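Local structure of O-methyltransferase family 2 (Planctopirus limnophila, 5I2H) at residues D44-S49 with G86-T91; V199-A204 with P261-I266; D301-S306 with E333-W338. The protein probably transfers a methyl group from S-adenosylmethionine to a hydroxyl of a small acceptor, and binds the flavone apigenin. All coordinates share one frame; numbering follows the deposited sequence.

Contact 1: D44-S49 with G86-T91; sequences DILNES and GEIDLT
A buried, mainly apolar helix-on-strand contact joins the C-terminal end of helix 42-48 to strand 88-90, the second strand of the two-stranded hairpin formed with strand 80-82. The short axes cross steeply, at 103°, with 7.4 Å between them. Leu-90 carries one half: its CD2 lies 3.8 Å from Leu-46 CB, while CD1 presses on the helix backbone, 3.6 Å from Asn-47 CA. Leu-46, its CG beside the backbone N, sends CD2 to the carbonyl of Ile-88 (CD2 to O 3.4 Å) and CD1 obliquely towards Ile-88 CG2 at 4.1 Å. An alanine in place of Leu-90 would probably loosen the helix end against the hairpin, since both methyl contacts would go. Along one side the seam turns polar: a water donates to Leu-46 O (2.8 Å) and to Asp-89 OD1 (2.6 Å). That oxygen forms a salt bridge with Arg-95 on helix 92-97 and takes a weak bond from Leu-90 N. Leu-80 of the neighbouring strand touches Leu-46, Ile-88 and Leu-90, and helix 53-60 adds Leu-53 and Leu-56 against Ile-88. Helices packed against a two-stranded wing are characteristic of the winged-helix-like dimerisation domain of these methyltransferases.

Contact 2: V199-A204 with P261-I266; sequences VLLDVA and PPADDI
Parallel backbone pairing joins strand 199-203 to the start of strand 265-269, with bridges pairing Leu-200 with Asp-265 and Leu-201 with Ile-266. Val-199 O receives two N-H groups, a nearly straight one from Asp-265 N at 3.1 Å and a more bent one from Asp-264 N at 2.9 Å. One rung further on, Leu-201 N reaches Asp-265 O (2.8 Å) almost along the C=O axis. The CA-H of Ile-266 adds a contact to Leu-201 O.

One side-chain bond extends the ladder at the start of the strand. Asp-264 OD2 accepts from Val-199 N at 2.9 Å, N-H...O 165°, through its anti lone pair, so backbone and carboxylate of Asp-264 grip both the C=O and the N-H of Val-199. Its other oxygen, OD1, is bonded to Lys-187 N, which would hold the carboxylate in place.

Apolar contacts gather on the face of Leu-201 and Ile-266. Here Leu-201 packs its CB against Ala-263 CB (3.6 Å) and crosses the Pro-261 ring at about a right angle, CD1 to CG 3.7 Å. Beyond it Val-203 and Ile-266 lie side by side, CG2 to CG2 3.9 Å. On the opposite face, Leu-200 folds CD1 onto Asp-265 CB (3.7 Å); OD1 of this aspartate forms salt bridges with Arg-198 and Arg-296.

Within the Rossmann-like sheet, strand 199-203 stands between 265-269 and 222-227, the latter bonded to Leu-200 and Asp-202, while helix 209-217 packs over Leu-200 through Thr-211 and Val-214.

Contact 3: D301-S306 with E333-W338; sequences DVLLNS and EEYRGW
At the edge of the Tyr-335 ring, in its plane, sits a water molecule, and the carbonyl oxygen of Val-302 lies near that plane at the same rim, 4.0 Å from CE2. Leu-303 approaches the ring obliquely, its CD2 3.8 Å from Tyr-335 CD2, and Asp-301 CB comes in obliquely near the phenol end. Ile-359 of strand 357-362 touches both Leu-303 and Tyr-335, so the leucine and the ring pack together against the sheet.

No direct hydrogen bond joins the phenol to Asp-301. Tyr-335 OH sits over the face of the carboxylate, almost directly above CG (3.3 Å), and so is not in line with either oxygen; the carboxylate and ring planes are 36° apart. The water makes the link instead: it accepts from Tyr-335 OH at 2.7 Å and donates to Asp-301 OD1 (2.9 Å) and to Val-302 O (2.7 Å). Three bonds thus fix the water, and through it the ring is tied to the loop that follows strand 296-301. Asp-301 OD1 is also gripped by Val-302 N (2.8 Å), on its anti lone pair, and is hydrogen-bonded to His-273 ND1. With the water, three hydrogen bonds converge on OD1, so its negative charge is probably well stabilised. At the exposed outer end, Glu-333, extended from the helix, only brushes Ser-306, OE1 to CB 4.1 Å.

His-273 lines the apigenin pocket, which makes Asp-301 a second-shell residue there and Tyr-335 a further layer behind it. Such a histidine-acid pair beside the bound flavone is consistent with the active site of plant-type O-methyltransferases, where a histidine serves as general base.

From the N terminus the three contacts run in series; none nests in or crosses another. Contact 1 closes a mostly helical loop of 36 residues within the dimerisation domain, returning the chain through the hairpin to helix 42-48. Contact 2 closes an excursion of 56 residues, through strands 222-227 and 248-252 and their helices, back to the middle of the seven-stranded sheet. Contact 3 closes a 26-residue loop carrying helix 312-324, joining the end of strand 296-301 to helix 332-341. Centre to centre, contacts 1 and 2 lie about 46 Å apart, on opposite sides of the chain's centre; contact 3, nearest a bound apigenin, stands about 25 Å from contact 1 and about 22 Å from contact 2.

Contact 1: D44-S49 with G86-T91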
ATOM      1  N   ASP A  44      20.785   3.296   7.992  1.00 19.65           N
ATOM      2  CA  ASP A  44      22.102   3.827   8.294  1.00 20.71           C
ATOM      3  C   ASP A  44      22.790   2.986   9.365  1.00 21.94           C
ATOM      4  O   ASP A  44      24.018   2.798   9.318  1.00 23.21           O
ATOM      5  CB  ASP A  44      21.977   5.290   8.714  1.00 21.81           C
ATOM      6  CG  ASP A  44      21.501   6.197   7.576  1.00 25.88           C
ATOM      7  OD1 ASP A  44      21.928   6.006   6.425  1.00 25.21           O
ATOM      8  OD2 ASP A  44      20.671   7.094   7.831  1.00 30.91           O
ATOM      9  N   ILE A  45      22.023   2.451  10.320  1.00 18.74           N
ATOM     10  CA  ILE A  45      22.624   1.615  11.354  1.00 18.05           C
ATOM     11  C   ILE A  45      23.124   0.301  10.760  1.00 18.53           C
ATOM     12  O   ILE A  45      24.283  -0.088  10.947  1.00 18.57           O
ATOM     13  CB  ILE A  45      21.627   1.383  12.497  1.00 18.49           C
ATOM     14  CG1 ILE A  45      21.437   2.687  13.272  1.00 20.03           C
ATOM     15  CG2 ILE A  45      22.097   0.235  13.390  1.00 18.27           C
ATOM     16  CD1 ILE A  45      20.314   2.644  14.286  1.00 20.76           C
ATOM     17  N   LEU A  46      22.271  -0.392  10.006  1.00 17.01           N
ATOM     18  CA  LEU A  46      22.670  -1.707   9.527  1.00 17.86           C
ATOM     19  C   LEU A  46      23.709  -1.626   8.416  1.00 20.25           C
ATOM     20  O   LEU A  46      24.457  -2.594   8.202  1.00 22.64           O
ATOM     21  CB  LEU A  46      21.431  -2.486   9.082  1.00 17.12           C
ATOM     22  CG  LEU A  46      20.633  -3.101  10.244  1.00 19.18           C
ATOM     23  CD1 LEU A  46      19.294  -3.574   9.726  1.00 19.86           C
ATOM     24  CD2 LEU A  46      21.362  -4.278  10.871  1.00 18.80           C
ATOM     25  N   ASN A  47      23.802  -0.479   7.737  1.00 18.51           N
ATOM     26  CA  ASN A  47      24.847  -0.294   6.737  1.00 20.79           C
ATOM     27  C   ASN A  47      26.239  -0.451   7.326  1.00 20.41           C
ATOM     28  O   ASN A  47      27.167  -0.874   6.626  1.00 20.91           O
ATOM     29  CB  ASN A  47      24.738   1.078   6.107  1.00 23.32           C
ATOM     30  CG  ASN A  47      25.795   1.298   5.069  1.00 26.97           C
ATOM     31  OD1 ASN A  47      26.607   2.232   5.178  1.00 30.86           O
ATOM     32  ND2 ASN A  47      25.854   0.397   4.084  1.00 28.13           N
ATOM     33  N   GLU A  48      26.410  -0.085   8.595  1.00 19.93           N
ATOM     34  CA  GLU A  48      27.701  -0.241   9.245  1.00 24.08           C
ATOM     35  C   GLU A  48      28.140  -1.687   9.283  1.00 24.70           C
ATOM     36  O   GLU A  48      29.325  -1.987   9.103  1.00 28.35           O
ATOM     37  CB  GLU A  48      27.639   0.276  10.672  1.00 25.98           C
ATOM     38  CG  GLU A  48      27.194   1.678  10.808  1.00 30.55           C
ATOM     39  CD  GLU A  48      27.560   2.219  12.183  1.00 36.59           C
ATOM     40  OE1 GLU A  48      28.600   1.770  12.720  1.00 37.55           O
ATOM     41  OE2 GLU A  48      26.805   3.061  12.719  1.00 40.42           O
ATOM     42  N   SER A  49      27.212  -2.591   9.579  1.00 22.13           N
ATOM     43  CA  SER A  49      27.526  -3.985   9.831  1.00 23.45           C
ATOM     44  C   SER A  49      26.239  -4.761  10.077  1.00 23.31           C
ATOM     45  O   SER A  49      25.292  -4.229  10.672  1.00 24.23           O
ATOM     46  CB  SER A  49      28.462  -4.110  11.034  1.00 27.26           C
ATOM     47  OG  SER A  49      28.163  -5.279  11.743  1.00 29.47           O
ATOM     48  N   GLY A  86      21.254 -16.172  11.513  1.00 46.47           N
ATOM     49  CA  GLY A  86      20.761 -15.261  12.534  1.00 44.33           C
ATOM     50  C   GLY A  86      20.879 -13.766  12.260  1.00 42.15           C
ATOM     51  O   GLY A  86      19.974 -12.996  12.613  1.00 43.58           O
ATOM     52  N   GLU A  87      21.969 -13.343  11.624  1.00 35.46           N
ATOM     53  CA  GLU A  87      22.237 -11.920  11.472  1.00 30.86           C
ATOM     54  C   GLU A  87      21.290 -11.262  10.468  1.00 24.91           C
ATOM     55  O   GLU A  87      20.797 -11.894   9.524  1.00 27.57           O
ATOM     56  CB  GLU A  87      23.674 -11.693  11.025  1.00 35.94           C
ATOM     57  CG  GLU A  87      24.684 -11.868  12.137  1.00 42.88           C
ATOM     58  CD  GLU A  87      26.053 -11.389  11.736  1.00 47.91           C
ATOM     59  OE1 GLU A  87      26.393 -11.501  10.529  1.00 48.84           O
ATOM     60  OE2 GLU A  87      26.781 -10.889  12.627  1.00 51.27           O
ATOM     61  N   ILE A  88      21.052  -9.972  10.678  0.62 21.24           N
ATOM     62  CA  ILE A  88      20.198  -9.155   9.817  0.62 18.94           C
ATOM     63  C   ILE A  88      21.090  -8.172   9.065  0.62 18.01           C
ATOM     64  O   ILE A  88      21.889  -7.456   9.683  0.62 20.26           O
ATOM     65  CB  ILE A  88      19.127  -8.412  10.634  0.62 18.07           C
ATOM     66  CG1 ILE A  88      18.275  -9.406  11.450  0.62 19.31           C
ATOM     67  CG2 ILE A  88      18.249  -7.544   9.717  0.62 18.08           C
ATOM     68  CD1 ILE A  88      17.619  -8.785  12.658  0.62 18.97           C
ATOM     69  N   ASP A  89      20.951  -8.126   7.742  1.00 16.41           N
ATOM     70  CA  ASP A  89      21.764  -7.243   6.900  1.00 16.40           C
ATOM     71  C   ASP A  89      20.904  -6.485   5.890  1.00 16.10           C
ATOM     72  O   ASP A  89      19.770  -6.860   5.604  1.00 16.10           O
ATOM     73  CB  ASP A  89      22.839  -8.043   6.157  1.00 17.82           C
ATOM     74  CG  ASP A  89      23.995  -7.183   5.666  1.00 21.00           C
ATOM     75  OD1 ASP A  89      24.055  -5.958   5.982  1.00 19.98           O
ATOM     76  OD2 ASP A  89      24.851  -7.752   4.965  1.00 22.40           O
ATOM     77  N   LEU A  90      21.474  -5.423   5.314  1.00 14.51           N
ATOM     78  CA  LEU A  90      20.812  -4.761   4.192  1.00 14.01           C
ATOM     79  C   LEU A  90      20.929  -5.605   2.935  1.00 14.78           C
ATOM     80  O   LEU A  90      21.921  -6.308   2.732  1.00 16.00           O
ATOM     81  CB  LEU A  90      21.433  -3.390   3.914  1.00 15.12           C
ATOM     82  CG  LEU A  90      21.430  -2.380   5.047  1.00 16.17           C
ATOM     83  CD1 LEU A  90      22.029  -1.041   4.551  1.00 16.29           C
ATOM     84  CD2 LEU A  90      19.998  -2.193   5.574  1.00 17.13           C
ATOM     85  N   THR A  91      19.905  -5.515   2.066  1.00 13.18           N
ATOM     86  CA  THR A  91      20.054  -5.931   0.684  1.00 13.33           C
ATOM     87  C   THR A  91      20.687  -4.797  -0.121  1.00 13.75           C
ATOM     88  O   THR A  91      20.681  -3.639   0.302  1.00 14.14           O
ATOM     89  CB  THR A  91      18.703  -6.272   0.062  1.00 13.06           C
ATOM     90  OG1 THR A  91      17.942  -5.072   0.054  1.00 12.64           O
ATOM     91  CG2 THR A  91      17.953  -7.340   0.889  1.00 13.53           C
TER
HETATM   92  O   HOH W   1      25.965  -4.205   6.481  1.00 20.09           O

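Contact 2: V199-A204 with P261-I266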
ATOM      1  N   VAL A 199     -19.249 -31.193  19.821  1.00 11.36           N
ATOM      2  CA  VAL A 199     -19.508 -29.869  20.373  1.00 10.35           C
ATOM      3  C   VAL A 199     -18.328 -28.986  20.007  1.00 10.22           C
ATOM      4  O   VAL A 199     -17.187 -29.285  20.375  1.00 11.54           O
ATOM      5  CB  VAL A 199     -19.726 -29.925  21.890  1.00 11.48           C
ATOM      6  CG1 VAL A 199     -19.860 -28.517  22.470  1.00 12.97           C
ATOM      7  CG2 VAL A 199     -20.973 -30.786  22.207  1.00 11.72           C
ATOM      8  N   LEU A 200     -18.595 -27.918  19.254  1.00  9.18           N
ATOM      9  CA  LEU A 200     -17.580 -26.970  18.823  1.00  7.98           C
ATOM     10  C   LEU A 200     -17.715 -25.716  19.679  1.00  8.87           C
ATOM     11  O   LEU A 200     -18.769 -25.062  19.661  1.00 10.65           O
ATOM     12  CB  LEU A 200     -17.765 -26.631  17.346  1.00  8.35           C
ATOM     13  CG  LEU A 200     -16.918 -25.472  16.792  1.00 10.02           C
ATOM     14  CD1 LEU A 200     -15.409 -25.758  16.977  1.00 10.35           C
ATOM     15  CD2 LEU A 200     -17.249 -25.188  15.313  1.00 10.75           C
ATOM     16  N   LEU A 201     -16.673 -25.411  20.446  1.00  8.48           N
ATOM     17  CA  LEU A 201     -16.584 -24.202  21.268  1.00  8.66           C
ATOM     18  C   LEU A 201     -15.717 -23.166  20.574  1.00  8.42           C
ATOM     19  O   LEU A 201     -14.554 -23.436  20.251  1.00 10.06           O
ATOM     20  CB  LEU A 201     -15.979 -24.521  22.645  1.00 10.07           C
ATOM     21  CG  LEU A 201     -15.566 -23.351  23.552  1.00  9.77           C
ATOM     22  CD1 LEU A 201     -16.763 -22.487  23.968  1.00  9.90           C
ATOM     23  CD2 LEU A 201     -14.792 -23.864  24.797  1.00 11.72           C
ATOM     24  N   ASP A 202     -16.255 -21.969  20.409  1.00  8.82           N
ATOM     25  CA  ASP A 202     -15.644 -20.896  19.619  1.00  9.26           C
ATOM     26  C   ASP A 202     -15.280 -19.827  20.637  1.00 10.05           C
ATOM     27  O   ASP A 202     -16.159 -19.121  21.132  1.00 11.80           O
ATOM     28  CB  ASP A 202     -16.665 -20.431  18.578  1.00 11.09           C
ATOM     29  CG  ASP A 202     -16.095 -19.557  17.504  1.00 15.86           C
ATOM     30  OD1 ASP A 202     -15.040 -18.942  17.724  1.00 19.11           O
ATOM     31  OD2 ASP A 202     -16.760 -19.450  16.423  1.00 17.80           O
ATOM     32  N   VAL A 203     -14.000 -19.749  20.998  1.00  8.98           N
ATOM     33  CA  VAL A 203     -13.542 -18.848  22.053  1.00 11.45           C
ATOM     34  C   VAL A 203     -13.181 -17.502  21.444  1.00 10.33           C
ATOM     35  O   VAL A 203     -12.345 -17.433  20.531  1.00 10.00           O
ATOM     36  CB  VAL A 203     -12.357 -19.461  22.819  1.00 12.53           C
ATOM     37  CG1 VAL A 203     -11.758 -18.438  23.864  1.00 12.10           C
ATOM     38  CG2 VAL A 203     -12.839 -20.729  23.538  1.00 15.11           C
ATOM     39  N   ALA A 204     -13.826 -16.423  21.909  0.58 12.15           N
ATOM     40  CA  ALA A 204     -13.473 -15.057  21.508  0.58 12.26           C
ATOM     41  C   ALA A 204     -13.587 -14.888  19.996  0.58 14.51           C
ATOM     42  O   ALA A 204     -12.863 -14.101  19.388  0.58 13.44           O
ATOM     43  CB  ALA A 204     -12.069 -14.681  22.008  0.58  9.40           C
ATOM     44  N   PRO A 261     -16.653 -24.271  28.771  1.00 11.90           N
ATOM     45  CA  PRO A 261     -17.623 -25.377  28.836  1.00 11.29           C
ATOM     46  C   PRO A 261     -17.055 -26.613  28.161  1.00 11.76           C
ATOM     47  O   PRO A 261     -16.143 -26.512  27.307  1.00 12.28           O
ATOM     48  CB  PRO A 261     -18.834 -24.828  28.059  1.00 11.77           C
ATOM     49  CG  PRO A 261     -18.208 -23.885  27.072  1.00 14.77           C
ATOM     50  CD  PRO A 261     -17.033 -23.239  27.789  1.00 11.45           C
ATOM     51  N   PRO A 262     -17.567 -27.792  28.507  1.00 12.94           N
ATOM     52  CA  PRO A 262     -17.114 -29.019  27.840  1.00 13.30           C
ATOM     53  C   PRO A 262     -17.323 -28.925  26.340  1.00 12.20           C
ATOM     54  O   PRO A 262     -18.361 -28.456  25.869  1.00 13.97           O
ATOM     55  CB  PRO A 262     -17.998 -30.108  28.462  1.00 15.37           C
ATOM     56  CG  PRO A 262     -18.391 -29.564  29.786  1.00 16.48           C
ATOM     57  CD  PRO A 262     -18.562 -28.074  29.552  1.00 14.31           C
ATOM     58  N   ALA A 263     -16.331 -29.387  25.594  1.00 12.64           N
ATOM     59  CA  ALA A 263     -16.354 -29.325  24.141  1.00 10.86           C
ATOM     60  C   ALA A 263     -15.447 -30.394  23.569  1.00 11.90           C
ATOM     61  O   ALA A 263     -14.472 -30.802  24.205  1.00 14.54           O
ATOM     62  CB  ALA A 263     -15.899 -27.949  23.649  1.00 12.12           C
ATOM     63  N   ASP A 264     -15.767 -30.826  22.348  1.00 11.11           N
ATOM     64  CA  ASP A 264     -14.881 -31.722  21.612  1.00 11.42           C
ATOM     65  C   ASP A 264     -13.802 -30.945  20.859  1.00 10.12           C
ATOM     66  O   ASP A 264     -12.637 -31.341  20.849  1.00 11.91           O
ATOM     67  CB  ASP A 264     -15.688 -32.552  20.616  1.00 11.65           C
ATOM     68  CG  ASP A 264     -16.662 -33.507  21.304  1.00 14.79           C
ATOM     69  OD1 ASP A 264     -16.200 -34.492  21.935  1.00 16.90           O
ATOM     70  OD2 ASP A 264     -17.878 -33.285  21.222  1.00 15.88           O
ATOM     71  N   ASP A 265     -14.190 -29.866  20.189  1.00  9.99           N
ATOM     72  CA  ASP A 265     -13.292 -29.019  19.403  1.00  8.66           C
ATOM     73  C   ASP A 265     -13.332 -27.619  19.978  1.00 10.01           C
ATOM     74  O   ASP A 265     -14.418 -27.124  20.312  1.00  9.63           O
ATOM     75  CB  ASP A 265     -13.728 -28.932  17.942  1.00 11.05           C
ATOM     76  CG  ASP A 265     -13.595 -30.272  17.212  1.00 11.54           C
ATOM     77  OD1 ASP A 265     -12.658 -31.020  17.530  1.00 11.51           O
ATOM     78  OD2 ASP A 265     -14.425 -30.563  16.340  1.00 13.26           O
ATOM     79  N   ILE A 266     -12.171 -26.963  20.045  1.00  8.56           N
ATOM     80  CA  ILE A 266     -12.096 -25.567  20.465  1.00  9.04           C
ATOM     81  C   ILE A 266     -11.449 -24.769  19.343  1.00  9.95           C
ATOM     82  O   ILE A 266     -10.352 -25.114  18.884  1.00 10.91           O
ATOM     83  CB  ILE A 266     -11.325 -25.409  21.783  1.00 10.09           C
ATOM     84  CG1 ILE A 266     -12.113 -26.121  22.883  1.00 11.36           C
ATOM     85  CG2 ILE A 266     -11.136 -23.930  22.094  1.00 12.72           C
ATOM     86  CD1 ILE A 266     -11.387 -26.163  24.208  1.00 12.77           C
TER

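Contact 3: D301-S306 with E333-W338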
ATOM      1  N   ASP A 301      -5.779 -18.809  11.537  1.00  7.82           N
ATOM      2  CA  ASP A 301      -5.068 -17.542  11.587  1.00  7.79           C
ATOM      3  C   ASP A 301      -4.263 -17.407  10.303  1.00  8.60           C
ATOM      4  O   ASP A 301      -4.313 -18.279   9.419  1.00  9.88           O
ATOM      5  CB  ASP A 301      -4.189 -17.460  12.859  1.00  9.06           C
ATOM      6  CG  ASP A 301      -4.148 -16.056  13.427  1.00 10.75           C
ATOM      7  OD1 ASP A 301      -3.630 -15.169  12.716  1.00 10.33           O
ATOM      8  OD2 ASP A 301      -4.688 -15.836  14.535  1.00 12.60           O
ATOM      9  N   VAL A 302      -3.577 -16.277  10.175  1.00  9.02           N
ATOM     10  CA  VAL A 302      -2.677 -16.096   9.043  1.00  8.48           C
ATOM     11  C   VAL A 302      -1.308 -16.638   9.446  1.00 11.66           C
ATOM     12  O   VAL A 302      -1.059 -16.907  10.634  1.00 12.74           O
ATOM     13  CB  VAL A 302      -2.600 -14.619   8.605  1.00  9.48           C
ATOM     14  CG1 VAL A 302      -3.959 -14.164   8.072  1.00 11.28           C
ATOM     15  CG2 VAL A 302      -2.086 -13.711   9.781  1.00 10.48           C
ATOM     16  N   LEU A 303      -0.416 -16.812   8.475  1.00 10.17           N
ATOM     17  CA  LEU A 303       0.912 -17.362   8.749  1.00 11.38           C
ATOM     18  C   LEU A 303       2.007 -16.537   8.095  1.00  9.86           C
ATOM     19  O   LEU A 303       1.989 -16.336   6.874  1.00 13.02           O
ATOM     20  CB  LEU A 303       1.026 -18.795   8.250  1.00 11.38           C
ATOM     21  CG  LEU A 303       0.084 -19.791   8.921  1.00 12.82           C
ATOM     22  CD1 LEU A 303       0.176 -21.155   8.160  1.00 16.32           C
ATOM     23  CD2 LEU A 303       0.380 -19.943  10.412  1.00 13.99           C
ATOM     24  N   LEU A 304       2.972 -16.090   8.900  1.00  9.16           N
ATOM     25  CA  LEU A 304       4.276 -15.712   8.372  1.00  9.86           C
ATOM     26  C   LEU A 304       5.062 -16.960   8.005  1.00 11.16           C
ATOM     27  O   LEU A 304       4.821 -18.053   8.551  1.00 12.11           O
ATOM     28  CB  LEU A 304       5.077 -14.907   9.396  1.00  9.84           C
ATOM     29  CG  LEU A 304       4.564 -13.500   9.658  1.00 10.26           C
ATOM     30  CD1 LEU A 304       5.269 -12.915  10.843  1.00  9.29           C
ATOM     31  CD2 LEU A 304       4.780 -12.587   8.418  1.00 11.58           C
ATOM     32  N   ASN A 305       6.041 -16.785   7.097  1.00 12.02           N
ATOM     33  CA  ASN A 305       6.904 -17.906   6.741  1.00 13.08           C
ATOM     34  C   ASN A 305       7.837 -18.227   7.918  1.00 15.09           C
ATOM     35  O   ASN A 305       7.880 -17.507   8.924  1.00 14.86           O
ATOM     36  CB  ASN A 305       7.667 -17.622   5.438  1.00 14.55           C
ATOM     37  CG  ASN A 305       8.613 -16.440   5.534  1.00 15.18           C
ATOM     38  OD1 ASN A 305       9.006 -16.020   6.617  1.00 16.65           O
ATOM     39  ND2 ASN A 305       9.019 -15.920   4.373  1.00 15.73           N
ATOM     40  N   SER A 306       8.566 -19.344   7.807  1.00 17.38           N
ATOM     41  CA  SER A 306       9.265 -19.869   8.977  1.00 19.28           C
ATOM     42  C   SER A 306      10.425 -18.988   9.435  1.00 18.59           C
ATOM     43  O   SER A 306      10.798 -19.043  10.608  1.00 18.45           O
ATOM     44  CB  SER A 306       9.747 -21.296   8.702  1.00 22.37           C
ATOM     45  OG  SER A 306      10.662 -21.309   7.620  1.00 27.36           O
ATOM     46  N   GLU A 333       5.672 -22.458  12.592  1.00 15.15           N
ATOM     47  CA  GLU A 333       6.630 -22.973  13.565  1.00 17.56           C
ATOM     48  C   GLU A 333       6.343 -22.413  14.958  1.00 17.23           C
ATOM     49  O   GLU A 333       6.398 -23.150  15.958  1.00 16.15           O
ATOM     50  CB  GLU A 333       8.051 -22.648  13.093  1.00 22.16           C
ATOM     51  CG  GLU A 333       9.145 -22.934  14.074  1.00 32.14           C
ATOM     52  CD  GLU A 333      10.529 -22.596  13.482  1.00 40.47           C
ATOM     53  OE1 GLU A 333      10.779 -22.905  12.289  1.00 42.65           O
ATOM     54  OE2 GLU A 333      11.358 -21.997  14.198  1.00 44.18           O
ATOM     55  N   GLU A 334       5.942 -21.133  15.036  1.00 15.40           N
ATOM     56  CA  GLU A 334       5.598 -20.539  16.331  1.00 13.87           C
ATOM     57  C   GLU A 334       4.334 -21.171  16.915  1.00 12.82           C
ATOM     58  O   GLU A 334       4.321 -21.588  18.080  1.00 13.31           O
ATOM     59  CB  GLU A 334       5.478 -19.017  16.190  1.00 13.06           C
ATOM     60  CG  GLU A 334       6.881 -18.402  15.981  1.00 12.97           C
ATOM     61  CD  GLU A 334       6.888 -16.902  15.678  1.00 14.83           C
ATOM     62  OE1 GLU A 334       5.998 -16.443  14.914  1.00 14.59           O
ATOM     63  OE2 GLU A 334       7.813 -16.210  16.194  1.00 15.69           O
ATOM     64  N   TYR A 335       3.267 -21.290  16.120  1.00 13.73           N
ATOM     65  CA  TYR A 335       2.084 -22.013  16.598  1.00 12.29           C
ATOM     66  C   TYR A 335       2.434 -23.440  17.044  1.00 14.10           C
ATOM     67  O   TYR A 335       1.989 -23.889  18.114  1.00 15.48           O
ATOM     68  CB  TYR A 335       0.992 -22.030  15.532  1.00 11.67           C
ATOM     69  CG  TYR A 335       0.355 -20.676  15.362  1.00 10.42           C
ATOM     70  CD1 TYR A 335      -0.384 -20.113  16.412  1.00 11.39           C
ATOM     71  CD2 TYR A 335       0.511 -19.945  14.189  1.00 10.61           C
ATOM     72  CE1 TYR A 335      -0.944 -18.857  16.313  1.00  9.95           C
ATOM     73  CE2 TYR A 335      -0.083 -18.676  14.045  1.00  9.93           C
ATOM     74  CZ  TYR A 335      -0.806 -18.140  15.122  1.00  9.24           C
ATOM     75  OH  TYR A 335      -1.334 -16.885  15.038  1.00  9.81           O
ATOM     76  N   ARG A 336       3.273 -24.144  16.275  1.00 14.56           N
ATOM     77  CA  ARG A 336       3.612 -25.519  16.639  1.00 16.17           C
ATOM     78  C   ARG A 336       4.408 -25.581  17.935  1.00 16.71           C
ATOM     79  O   ARG A 336       4.267 -26.542  18.703  1.00 18.39           O
ATOM     80  CB  ARG A 336       4.368 -26.201  15.497  1.00 17.57           C
ATOM     81  CG  ARG A 336       3.479 -26.555  14.318  1.00 21.14           C
ATOM     82  CD  ARG A 336       4.144 -27.553  13.392  1.00 25.50           C
ATOM     83  NE  ARG A 336       4.375 -28.806  14.120  1.00 30.29           N
ATOM     84  CZ  ARG A 336       4.955 -29.893  13.628  1.00 34.90           C
ATOM     85  NH1 ARG A 336       5.393 -29.918  12.376  1.00 33.71           N
ATOM     86  NH2 ARG A 336       5.100 -30.961  14.411  1.00 37.64           N
ATOM     87  N   GLY A 337       5.157 -24.524  18.248  1.00 17.50           N
ATOM     88  CA  GLY A 337       5.817 -24.451  19.542  1.00 17.85           C
ATOM     89  C   GLY A 337       4.829 -24.440  20.694  1.00 16.47           C
ATOM     90  O   GLY A 337       4.980 -25.191  21.659  1.00 18.57           O
ATOM     91  N   TRP A 338       3.766 -23.633  20.577  1.00 15.40           N
ATOM     92  CA  TRP A 338       2.754 -23.583  21.628  1.00 15.35           C
ATOM     93  C   TRP A 338       1.960 -24.877  21.689  1.00 14.37           C
ATOM     94  O   TRP A 338       1.613 -25.345  22.780  1.00 15.69           O
ATOM     95  CB  TRP A 338       1.818 -22.392  21.413  1.00 15.13           C
ATOM     96  CG  TRP A 338       2.535 -21.097  21.535  1.00 14.73           C
ATOM     97  CD1 TRP A 338       3.504 -20.782  22.454  1.00 14.82           C
ATOM     98  CD2 TRP A 338       2.404 -19.955  20.679  1.00 14.28           C
ATOM     99  NE1 TRP A 338       3.947 -19.516  22.247  1.00 15.34           N
ATOM    100  CE2 TRP A 338       3.308 -18.985  21.152  1.00 14.48           C
ATOM    101  CE3 TRP A 338       1.588 -19.647  19.579  1.00 13.93           C
ATOM    102  CZ2 TRP A 338       3.437 -17.735  20.559  1.00 13.13           C
ATOM    103  CZ3 TRP A 338       1.732 -18.419  18.985  1.00 14.11           C
ATOM    104  CH2 TRP A 338       2.649 -17.466  19.477  1.00 13.25           C
TER
HETATM  105  O   HOH W   2      -0.785 -15.345  12.875  1.00 10.95           O